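Local coordinates for protein GCN5 like acetylase + bromodomain (Cryptosporidium parvum, PDB 4LDF) that is a GCN5-family protein, probably a histone H3 acetyltransferase, represented here by its bromodomain, a module that typically recognises acetylated lysine, at residues R80-C85 and K97-L102. Numbering follows the deposited sequence.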
loop_
_atom_site.group_PDB
_atom_site.type_symbol
_atom_site.label_atom_id
_atom_site.label_comp_id
_atom_site.label_asym_id
_atom_site.label_seq_id
_atom_site.Cartn_x
_atom_site.Cartn_y
_atom_site.Cartn_z
ATOM N N ARG A 80 -6.344 0.731 -3.537
ATOM C CA ARG A 80 -6.684 -0.667 -3.805
ATOM C C ARG A 80 -6.097 -1.579 -2.711
ATOM O O ARG A 80 -6.782 -2.498 -2.273
ATOM C CB ARG A 80 -6.194 -1.087 -5.215
ATOM C CG ARG A 80 -6.340 -2.606 -5.511
ATOM C CD ARG A 80 -6.475 -2.977 -6.987
ATOM N NE ARG A 80 -5.566 -2.235 -7.868
ATOM C CZ ARG A 80 -4.299 -2.561 -8.107
ATOM N NH1 ARG A 80 -3.568 -1.831 -8.937
ATOM N NH2 ARG A 80 -3.753 -3.619 -7.518
ATOM N N MET A 81 -4.857 -1.299 -2.225
ATOM C CA MET A 81 -4.305 -2.115 -1.134
ATOM C C MET A 81 -5.260 -2.109 0.094
ATOM O O MET A 81 -5.545 -3.169 0.658
ATOM C CB MET A 81 -2.909 -1.629 -0.718
ATOM C CG MET A 81 -2.202 -2.612 0.200
ATOM S SD MET A 81 -0.648 -1.994 0.856
ATOM C CE MET A 81 -1.269 -0.703 2.023
ATOM N N PHE A 82 -5.741 -0.929 0.487
ATOM C CA PHE A 82 -6.651 -0.792 1.643
ATOM C C PHE A 82 -8.062 -1.347 1.361
ATOM O O PHE A 82 -8.656 -2.012 2.222
ATOM C CB PHE A 82 -6.680 0.655 2.131
ATOM C CG PHE A 82 -5.354 1.124 2.690
ATOM C CD1 PHE A 82 -4.809 0.529 3.828
ATOM C CD2 PHE A 82 -4.683 2.203 2.122
ATOM C CE1 PHE A 82 -3.586 0.967 4.352
ATOM C CE2 PHE A 82 -3.489 2.671 2.673
ATOM C CZ PHE A 82 -2.950 2.053 3.784
ATOM N N ASP A 83 -8.545 -1.142 0.121
ATOM C CA ASP A 83 -9.832 -1.631 -0.351
ATOM C C ASP A 83 -9.889 -3.160 -0.367
ATOM O O ASP A 83 -10.873 -3.722 0.117
ATOM C CB ASP A 83 -10.190 -1.028 -1.726
ATOM C CG ASP A 83 -10.687 0.412 -1.674
ATOM O OD1 ASP A 83 -11.090 0.871 -0.576
ATOM O OD2 ASP A 83 -10.710 1.067 -2.730
ATOM N N ASN A 84 -8.822 -3.819 -0.866
ATOM C CA ASN A 84 -8.657 -5.288 -0.911
ATOM C C ASN A 84 -8.760 -5.873 0.483
ATOM O O ASN A 84 -9.491 -6.837 0.666
ATOM C CB ASN A 84 -7.297 -5.692 -1.523
ATOM C CG ASN A 84 -7.204 -5.556 -3.019
ATOM O OD1 ASN A 84 -8.196 -5.342 -3.710
ATOM N ND2 ASN A 84 -6.005 -5.717 -3.557
ATOM N N CYS A 85 -8.051 -5.269 1.467
ATOM C CA CYS A 85 -8.047 -5.717 2.858
ATOM C C CYS A 85 -9.453 -5.739 3.416
ATOM O O CYS A 85 -9.900 -6.785 3.922
ATOM C CB CYS A 85 -7.124 -4.856 3.718
ATOM S SG CYS A 85 -6.934 -5.456 5.425
ATOM N N LYS A 97 -9.617 -2.273 10.788
ATOM C CA LYS A 97 -9.252 -1.214 11.723
ATOM C C LYS A 97 -7.873 -0.648 11.357
ATOM O O LYS A 97 -7.702 0.574 11.342
ATOM C CB LYS A 97 -9.266 -1.761 13.168
ATOM C CG LYS A 97 -9.488 -0.691 14.226
ATOM N N TYR A 98 -6.905 -1.535 11.022
ATOM C CA TYR A 98 -5.571 -1.102 10.625
ATOM C C TYR A 98 -5.662 -0.356 9.288
ATOM O O TYR A 98 -5.127 0.745 9.176
ATOM C CB TYR A 98 -4.590 -2.280 10.495
ATOM C CG TYR A 98 -4.310 -3.100 11.739
ATOM C CD1 TYR A 98 -4.448 -2.549 13.012
ATOM C CD2 TYR A 98 -3.831 -4.403 11.641
ATOM C CE1 TYR A 98 -4.170 -3.297 14.159
ATOM C CE2 TYR A 98 -3.527 -5.153 12.780
ATOM C CZ TYR A 98 -3.687 -4.591 14.037
ATOM O OH TYR A 98 -3.416 -5.334 15.162
ATOM N N ALA A 99 -6.361 -0.948 8.292
ATOM C CA ALA A 99 -6.551 -0.365 6.962
ATOM C C ALA A 99 -7.061 1.072 7.007
ATOM O O ALA A 99 -6.549 1.900 6.254
ATOM C CB ALA A 99 -7.486 -1.224 6.121
ATOM N N ASN A 100 -8.074 1.358 7.866
ATOM C CA ASN A 100 -8.699 2.675 8.069
ATOM C C ASN A 100 -7.703 3.638 8.743
ATOM O O ASN A 100 -7.520 4.768 8.284
ATOM C CB ASN A 100 -9.996 2.527 8.923
ATOM C CG ASN A 100 -11.177 1.936 8.173
ATOM O OD1 ASN A 100 -11.167 1.809 6.961
ATOM N ND2 ASN A 100 -12.242 1.603 8.868
ATOM N N GLN A 101 -7.027 3.152 9.798
ATOM C CA GLN A 101 -6.011 3.889 10.545
ATOM C C GLN A 101 -4.845 4.277 9.644
ATOM O O GLN A 101 -4.487 5.449 9.611
ATOM C CB GLN A 101 -5.514 3.063 11.748
ATOM C CG GLN A 101 -4.415 3.776 12.540
ATOM C CD GLN A 101 -3.756 2.905 13.564
ATOM O OE1 GLN A 101 -3.483 1.728 13.332
ATOM N NE2 GLN A 101 -3.424 3.496 14.701
ATOM N N LEU A 102 -4.312 3.320 8.853
ATOM C CA LEU A 102 -3.148 3.579 8.012
ATOM C C LEU A 102 -3.438 4.453 6.823
ATOM O O LEU A 102 -2.571 5.214 6.435
ATOM C CB LEU A 102 -2.424 2.293 7.591
ATOM C CG LEU A 102 -1.998 1.308 8.685
ATOM C CD1 LEU A 102 -1.849 -0.060 8.126
ATOM C CD2 LEU A 102 -0.730 1.717 9.329
#
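Phe82 packs against Ala99 and Leu102 in a buried, largely apolar helix-helix contact between the last two helices of the bromodomain's four-helix bundle, 71-88 and 93-110. The two segments run nearly antiparallel, at 158° between their N-to-C directions, and their axes approach to 9.3 Å; no hydrogen bond crosses the interface. Their nearest alpha carbons, Phe82 CA and Ala99 CA, lie 5.3 Å apart, a closeness that the small methyl of Ala99 permits. With CG beside its own backbone N and anti to the carbonyl carbon (chi1 -65°), the Phe82 ring reaches along the partner helix beyond Ala99. The ring meets both residues through CD1 and CE1: Phe82 CD1 lies 3.9 Å from Ala99 CB, and CE1 touches CB of Leu102 at 3.7 Å. Phe82 CD1 also comes within 3.3 Å of the backbone O of Ala99, a van der Waals approach. Both the carbonyl and Leu102 CB meet the ring obliquely, and the Phe82 and Leu102 side chains cross at about a right angle. From the same helix, Met81 CE lies 3.6 Å above the plane of the Phe82 ring, displaced toward the rim. Cys85 makes a looser contact, its SG 4.3 Å from CB of Ala99; a glycerol, probably from the crystallisation liquor, lies near this thiol. Helix 14-27 adds Leu25, which touches Met81, Phe82 and Leu102, while helix 56-64 meets Met81 through Ile56 and Met59.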